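PDB 4DOO: fatty-acid-binding protein 1 from Arabidopsis thaliana, which binds fatty acids, preferentially saturated ones, in the plastid through a chalcone isomerase-like fold, and may take part in alpha-linolenic acid metabolism. Local coordinates for residues N143-D147 / V158-G162; I40-G46 / I89-Y95. All blocks are in the same frame, centred on the assembly; numbering follows the deposited sequence.

Overall arrangement
From the N terminus, after three earlier strands (5-6, 13-18 and 22-33), strand 39-50 supplies residues 40-46 of contact 2; a mainly helical excursion follows, and contact 2 closes it when strand 87-93 returns antiparallel beside strand 39-50. Contact 1 opens only later, after helices 100-118 and 124-131, and closes a local beta hairpin between strands 145-151 and 155-160. The two contacts are thus in series, neither nested nor crossing. Their centres lie 11 Å apart in one antiparallel sheet, because strands 87-93 and 145-151 are neighbours: Ile146 O lies 2.7 Å from Leu91 N, and Asn143 N lies 2.8 Å from Ile93 O. Together they tie four consecutive strands beside the bound lauric acids.

Contact 1: residues N143-D147 / V158-G162; sequences NSTID and VAIEG
This is the open end of an antiparallel beta hairpin in the chalcone isomerase-like sheet, between strands 145-151 and 155-160. The axes of 145-147 and 158-160 approach to 4.7 Å at 165°, with extended backbones. Asp147 and Ala159 form a hydrogen-bonded pair: Asp147 N to Ala159 O is 2.8 Å, Ala159 N to Asp147 O 3.0 Å. Ile146 and Ile160 form the adjacent non-hydrogen-bonded pair, CA-CA 4.6 Å. Branched apolar residues suit that face, where Ile146 CG2 lies 4.0 Å from Val158 CG1 and the side chain of Ile160 comes about 4 Å (nearest atoms) from a lauric acid. On the other face small Ala159 lies opposite Asp147, whose carboxylate forms a salt bridge with Arg90. The strand ends at Ile160; Glu161 turns to phi/psi 52/37, and Gly162 follows at 86/-3, where a side chain would clash with the preceding carbonyl. Glu161 N donates to Thr145 O (2.8 Å); the return bond uses a side chain: with chi1 and chi2 both m, the carboxylate folds back so that Thr145 N reaches Glu161 OE1 at 3.0 Å. One water accepts from Thr145 OG1 (2.5 Å) and donates to Asn143 O and Glu161 OE1, both at 2.8 Å.

Contact 2: residues I40-G46 / I89-Y95; sequences IDVYAFG and IRLQIVY. With DAO (lauric acid), chain D; DAO (lauric acid), chain C.
At the apolar centre, Leu91 CD2 sits over one face of the Tyr43 ring, 3.7 Å from its centroid, a CH-pi contact. Tyr43 suits both its neighbours, giving Leu91 an apolar ring and a fatty acid its hydroxyl. Leu91 (m, p) and Tyr43 (chi1 p) share a sheet face with Phe45 and Ile93, whose CD1 is 4.1 Å from Tyr43 CB. Ile40 CG2 lies 4.0 Å from the Tyr95 ring centroid, again over the face. The short axes of 40-46 and 89-93 approach to 4.7 Å and run antiparallel at 149°. Tyr43-Ile93 and Phe45-Leu91 are non-hydrogen-bonded pairs; Ala44-Gln92 and Gly46-Arg90 are hydrogen-bonded, each joined by two N-to-O bonds of 2.9-3.0 Å. Small Ala44 and Gly46 share the face of the long Arg90 and Gln92 side chains. Val42 O accepts from Val94 N (2.9 Å) and Tyr95 N (3.1 Å). Opposite the single residue Arg30 of strand 22-33, Val42 (phi/psi -83/-52) and Tyr43 form a classic beta bulge. In the fatty-acid pocket, Tyr43 OH donates to O2 of one lauric acid (2.6 Å), which Arg30 and Ser110 also bind, while C10 of the second lies 3.5 Å from Tyr43 CE1. At the polar edge, Asp41 is salt-bridged to Lys9 and Arg90 to Asp147, and Gln92 NE2 bonds Ser13 O. Strands 22-33 and 145-151 flank the pair, strand 13-18 packs against Ala44 and Gln92, and Tyr181 of helix 171-182 meets the Phe45 ring edge-to-face.

Contact 1: residues N143-D147 / V158-G162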
loop_
_atom_site.group_PDB
_atom_site.type_symbol
_atom_site.label_atom_id
_atom_site.label_comp_id
_atom_site.label_asym_id
_atom_site.label_seq_id
_atom_site.Cartn_x
_atom_site.Cartn_y
_atom_site.Cartn_z
ATOM N N ASN A 143 -4.716 -15.879 6.534
ATOM C CA ASN A 143 -4.150 -16.358 5.274
ATOM C C ASN A 143 -4.873 -15.859 4.023
ATOM O O ASN A 143 -4.525 -16.251 2.906
ATOM C CB ASN A 143 -4.063 -17.890 5.261
ATOM C CG ASN A 143 -3.146 -18.427 6.341
ATOM O OD1 ASN A 143 -2.013 -17.970 6.489
ATOM N ND2 ASN A 143 -3.629 -19.403 7.100
ATOM N N SER A 144 -5.878 -15.006 4.203
ATOM C CA SER A 144 -6.591 -14.439 3.055
ATOM C C SER A 144 -5.635 -13.427 2.431
ATOM O O SER A 144 -4.873 -12.777 3.148
ATOM C CB SER A 144 -7.866 -13.707 3.497
ATOM O OG SER A 144 -8.787 -14.584 4.122
ATOM N N THR A 145 -5.665 -13.300 1.108
ATOM C CA THR A 145 -4.792 -12.354 0.416
ATOM C C THR A 145 -5.619 -11.318 -0.336
ATOM O O THR A 145 -6.528 -11.665 -1.092
ATOM C CB THR A 145 -3.872 -13.065 -0.607
ATOM O OG1 THR A 145 -2.986 -13.959 0.078
ATOM C CG2 THR A 145 -3.048 -12.048 -1.381
ATOM N N ILE A 146 -5.309 -10.045 -0.117
ATOM C CA ILE A 146 -6.009 -8.960 -0.794
ATOM C C ILE A 146 -4.976 -8.138 -1.539
ATOM O O ILE A 146 -3.946 -7.767 -0.974
ATOM C CB ILE A 146 -6.736 -8.020 0.196
ATOM C CG1 ILE A 146 -7.773 -8.798 1.010
ATOM C CG2 ILE A 146 -7.404 -6.880 -0.565
ATOM C CD1 ILE A 146 -7.175 -9.651 2.112
ATOM N N ASP A 147 -5.251 -7.862 -2.808
ATOM C CA ASP A 147 -4.343 -7.070 -3.624
ATOM C C ASP A 147 -4.961 -5.731 -4.002
ATOM O O ASP A 147 -5.974 -5.683 -4.705
ATOM C CB ASP A 147 -3.968 -7.830 -4.899
ATOM C CG ASP A 147 -2.788 -8.756 -4.703
ATOM O OD1 ASP A 147 -2.271 -8.837 -3.568
ATOM O OD2 ASP A 147 -2.373 -9.402 -5.690
ATOM N N VAL A 158 -9.147 -3.664 -6.754
ATOM C CA VAL A 158 -9.023 -4.593 -5.639
ATOM C C VAL A 158 -9.345 -6.027 -6.038
ATOM O O VAL A 158 -10.341 -6.292 -6.713
ATOM C CB VAL A 158 -9.969 -4.210 -4.480
ATOM C CG1 VAL A 158 -9.780 -5.180 -3.312
ATOM C CG2 VAL A 158 -9.705 -2.777 -4.043
ATOM N N ALA A 159 -8.491 -6.946 -5.604
ATOM C CA ALA A 159 -8.678 -8.360 -5.871
ATOM C C ALA A 159 -8.570 -9.095 -4.541
ATOM O O ALA A 159 -7.676 -8.815 -3.734
ATOM C CB ALA A 159 -7.623 -8.859 -6.841
ATOM N N ILE A 160 -9.493 -10.019 -4.306
ATOM C CA ILE A 160 -9.508 -10.798 -3.074
ATOM C C ILE A 160 -9.347 -12.271 -3.433
ATOM O O ILE A 160 -10.098 -12.809 -4.251
ATOM C CB ILE A 160 -10.828 -10.573 -2.297
ATOM C CG1 ILE A 160 -10.949 -9.096 -1.910
ATOM C CG2 ILE A 160 -10.861 -11.438 -1.046
ATOM C CD1 ILE A 160 -12.228 -8.749 -1.170
ATOM N N GLU A 161 -8.348 -12.909 -2.830
ATOM C CA GLU A 161 -8.042 -14.312 -3.083
ATOM C C GLU A 161 -7.893 -14.582 -4.579
ATOM O O GLU A 161 -8.299 -15.631 -5.079
ATOM C CB GLU A 161 -9.123 -15.217 -2.478
ATOM C CG GLU A 161 -9.162 -15.205 -0.947
ATOM C CD GLU A 161 -7.931 -15.841 -0.306
ATOM O OE1 GLU A 161 -6.796 -15.421 -0.613
ATOM O OE2 GLU A 161 -8.101 -16.765 0.517
ATOM N N GLY A 162 -7.313 -13.617 -5.287
ATOM C CA GLY A 162 -7.090 -13.761 -6.713
ATOM C C GLY A 162 -8.241 -13.356 -7.614
ATOM O O GLY A 162 -8.107 -13.384 -8.836
HETATM O O HOH W 1 -4.216 -16.161 0.114
#

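Contact 2: residues I40-G46 / I89-Y95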
loop_
_atom_site.group_PDB
_atom_site.type_symbol
_atom_site.label_atom_id
_atom_site.label_comp_id
_atom_site.label_asym_id
_atom_site.label_seq_id
_atom_site.Cartn_x
_atom_site.Cartn_y
_atom_site.Cartn_z
ATOM N N ILE A 40 -1.679 -6.430 18.598
ATOM C CA ILE A 40 -2.052 -7.514 17.707
ATOM C C ILE A 40 -1.523 -7.258 16.304
ATOM O O ILE A 40 -1.595 -6.134 15.817
ATOM C CB ILE A 40 -3.587 -7.649 17.618
ATOM C CG1 ILE A 40 -4.154 -8.089 18.970
ATOM C CG2 ILE A 40 -3.960 -8.636 16.523
ATOM C CD1 ILE A 40 -3.639 -9.433 19.449
ATOM N N ASP A 41 -0.971 -8.293 15.671
ATOM C CA ASP A 41 -0.490 -8.177 14.298
ATOM C C ASP A 41 -1.718 -8.511 13.466
ATOM O O ASP A 41 -2.199 -9.645 13.505
ATOM C CB ASP A 41 0.611 -9.199 14.000
ATOM C CG ASP A 41 1.814 -9.056 14.917
ATOM O OD1 ASP A 41 2.269 -7.915 15.129
ATOM O OD2 ASP A 41 2.308 -10.090 15.417
ATOM N N VAL A 42 -2.229 -7.537 12.719
ATOM C CA VAL A 42 -3.433 -7.756 11.922
ATOM C C VAL A 42 -3.142 -8.412 10.582
ATOM O O VAL A 42 -3.768 -9.412 10.227
ATOM C CB VAL A 42 -4.190 -6.440 11.698
ATOM C CG1 VAL A 42 -5.520 -6.713 10.989
ATOM C CG2 VAL A 42 -4.447 -5.765 13.045
ATOM N N TYR A 43 -2.202 -7.843 9.832
ATOM C CA TYR A 43 -1.824 -8.412 8.547
ATOM C C TYR A 43 -0.430 -7.968 8.129
ATOM O O TYR A 43 0.087 -6.965 8.622
ATOM C CB TYR A 43 -2.838 -8.041 7.447
ATOM C CG TYR A 43 -2.993 -6.557 7.129
ATOM C CD1 TYR A 43 -4.056 -5.819 7.652
ATOM C CD2 TYR A 43 -2.105 -5.908 6.266
ATOM C CE1 TYR A 43 -4.236 -4.472 7.316
ATOM C CE2 TYR A 43 -2.271 -4.570 5.929
ATOM C CZ TYR A 43 -3.341 -3.857 6.452
ATOM O OH TYR A 43 -3.537 -2.545 6.087
ATOM N N ALA A 44 0.187 -8.749 7.249
ATOM C CA ALA A 44 1.503 -8.424 6.724
ATOM C C ALA A 44 1.227 -7.837 5.351
ATOM O O ALA A 44 0.242 -8.206 4.707
ATOM C CB ALA A 44 2.350 -9.675 6.586
ATOM N N PHE A 45 2.069 -6.914 4.903
ATOM C CA PHE A 45 1.858 -6.331 3.585
ATOM C C PHE A 45 3.166 -6.164 2.832
ATOM O O PHE A 45 4.242 -6.083 3.430
ATOM C CB PHE A 45 1.100 -4.994 3.696
ATOM C CG PHE A 45 1.838 -3.920 4.453
ATOM C CD1 PHE A 45 2.771 -3.106 3.809
ATOM C CD2 PHE A 45 1.590 -3.714 5.810
ATOM C CE1 PHE A 45 3.450 -2.099 4.505
ATOM C CE2 PHE A 45 2.261 -2.714 6.519
ATOM C CZ PHE A 45 3.193 -1.904 5.869
ATOM N N GLY A 46 3.067 -6.161 1.508
ATOM C CA GLY A 46 4.234 -6.001 0.668
ATOM C C GLY A 46 3.906 -4.910 -0.328
ATOM O O GLY A 46 2.823 -4.916 -0.916
ATOM N N ILE A 89 -0.246 -3.264 -3.476
ATOM C CA ILE A 89 -0.100 -3.441 -2.039
ATOM C C ILE A 89 -0.757 -4.794 -1.792
ATOM O O ILE A 89 -1.968 -4.933 -1.949
ATOM C CB ILE A 89 -0.874 -2.378 -1.216
ATOM C CG1 ILE A 89 -0.360 -0.973 -1.533
ATOM C CG2 ILE A 89 -0.729 -2.676 0.274
ATOM C CD1 ILE A 89 1.110 -0.778 -1.230
ATOM N N ARG A 90 0.038 -5.800 -1.454
ATOM C CA ARG A 90 -0.521 -7.118 -1.182
ATOM C C ARG A 90 -0.633 -7.329 0.318
ATOM O O ARG A 90 0.359 -7.226 1.046
ATOM C CB ARG A 90 0.349 -8.218 -1.796
ATOM C CG ARG A 90 -0.018 -9.618 -1.316
ATOM C CD ARG A 90 0.648 -10.681 -2.172
ATOM N NE ARG A 90 0.165 -10.623 -3.549
ATOM C CZ ARG A 90 0.534 -11.464 -4.507
ATOM N NH1 ARG A 90 1.397 -12.438 -4.242
ATOM N NH2 ARG A 90 0.040 -11.329 -5.730
ATOM N N LEU A 91 -1.851 -7.605 0.778
ATOM C CA LEU A 91 -2.106 -7.839 2.193
ATOM C C LEU A 91 -2.358 -9.320 2.412
ATOM O O LEU A 91 -3.029 -9.960 1.606
ATOM C CB LEU A 91 -3.355 -7.082 2.668
ATOM C CG LEU A 91 -3.462 -5.564 2.569
ATOM C CD1 LEU A 91 -3.667 -5.157 1.124
ATOM C CD2 LEU A 91 -4.634 -5.093 3.418
ATOM N N GLN A 92 -1.814 -9.857 3.501
ATOM C CA GLN A 92 -2.027 -11.254 3.869
ATOM C C GLN A 92 -2.456 -11.233 5.330
ATOM O O GLN A 92 -1.679 -10.852 6.212
ATOM C CB GLN A 92 -0.748 -12.076 3.691
ATOM C CG GLN A 92 -0.362 -12.280 2.234
ATOM C CD GLN A 92 0.805 -13.229 2.078
ATOM O OE1 GLN A 92 0.707 -14.408 2.413
ATOM N NE2 GLN A 92 1.920 -12.717 1.574
ATOM N N ILE A 93 -3.702 -11.629 5.576
ATOM C CA ILE A 93 -4.274 -11.613 6.918
ATOM C C ILE A 93 -3.562 -12.524 7.907
ATOM O O ILE A 93 -3.424 -13.724 7.671
ATOM C CB ILE A 93 -5.784 -11.981 6.879
ATOM C CG1 ILE A 93 -6.515 -11.069 5.888
ATOM C CG2 ILE A 93 -6.403 -11.844 8.270
ATOM C CD1 ILE A 93 -6.377 -9.585 6.187
ATOM N N VAL A 94 -3.126 -11.937 9.018
ATOM C CA VAL A 94 -2.423 -12.662 10.072
ATOM C C VAL A 94 -3.343 -13.049 11.238
ATOM O O VAL A 94 -3.391 -14.217 11.637
ATOM C CB VAL A 94 -1.245 -11.818 10.620
ATOM C CG1 VAL A 94 -0.606 -12.510 11.814
ATOM C CG2 VAL A 94 -0.212 -11.599 9.519
ATOM N N TYR A 95 -4.056 -12.069 11.789
ATOM C CA TYR A 95 -4.962 -12.302 12.909
ATOM C C TYR A 95 -6.104 -13.217 12.467
ATOM O O TYR A 95 -6.761 -12.959 11.459
ATOM C CB TYR A 95 -5.517 -10.970 13.425
ATOM C CG TYR A 95 -6.285 -11.073 14.727
ATOM C CD1 TYR A 95 -5.697 -11.628 15.863
ATOM C CD2 TYR A 95 -7.597 -10.603 14.825
ATOM C CE1 TYR A 95 -6.396 -11.715 17.070
ATOM C CE2 TYR A 95 -8.303 -10.686 16.025
ATOM C CZ TYR A 95 -7.695 -11.244 17.142
ATOM O OH TYR A 95 -8.390 -11.337 18.326
HETATM O O1 DAO D . -9.451 -6.660 19.625
HETATM O O2 DAO D . -9.979 -8.205 18.149
HETATM C C1 DAO D . -9.401 -7.140 18.469
HETATM C C2 DAO D . -8.606 -6.402 17.415
HETATM C C3 DAO D . -9.536 -5.545 16.562
HETATM C C4 DAO D . -9.196 -5.677 15.082
HETATM C C5 DAO D . -8.585 -4.387 14.544
HETATM C C6 DAO D . -9.222 -3.995 13.218
HETATM C C7 DAO D . -8.169 -3.832 12.127
HETATM C C8 DAO D . -8.745 -4.194 10.766
HETATM C C9 DAO D . -7.954 -3.552 9.631
HETATM C C10 DAO D . -7.542 -4.603 8.601
HETATM C C11 DAO D . -8.227 -4.369 7.262
HETATM C C12 DAO D . -7.989 -5.532 6.322
HETATM O O1 DAO C . -6.882 0.101 8.119
HETATM O O2 DAO C . -5.301 -1.330 7.561
HETATM C C1 DAO C . -6.157 -0.463 7.265
HETATM C C2 DAO C . -6.332 -0.092 5.809
HETATM C C3 DAO C . -6.940 -1.259 5.049
HETATM C C4 DAO C . -7.309 -0.853 3.615
HETATM C C5 DAO C . -7.633 -2.082 2.763
HETATM C C6 DAO C . -9.063 -2.561 2.994
HETATM C C7 DAO C . -9.207 -4.044 2.695
HETATM C C8 DAO C . -10.462 -4.592 3.357
HETATM C C9 DAO C . -10.548 -6.101 3.213
HETATM C C10 DAO C . -11.854 -6.616 3.810
HETATM C C11 DAO C . -12.303 -7.891 3.105
HETATM C C12 DAO C . -13.471 -8.521 3.832
#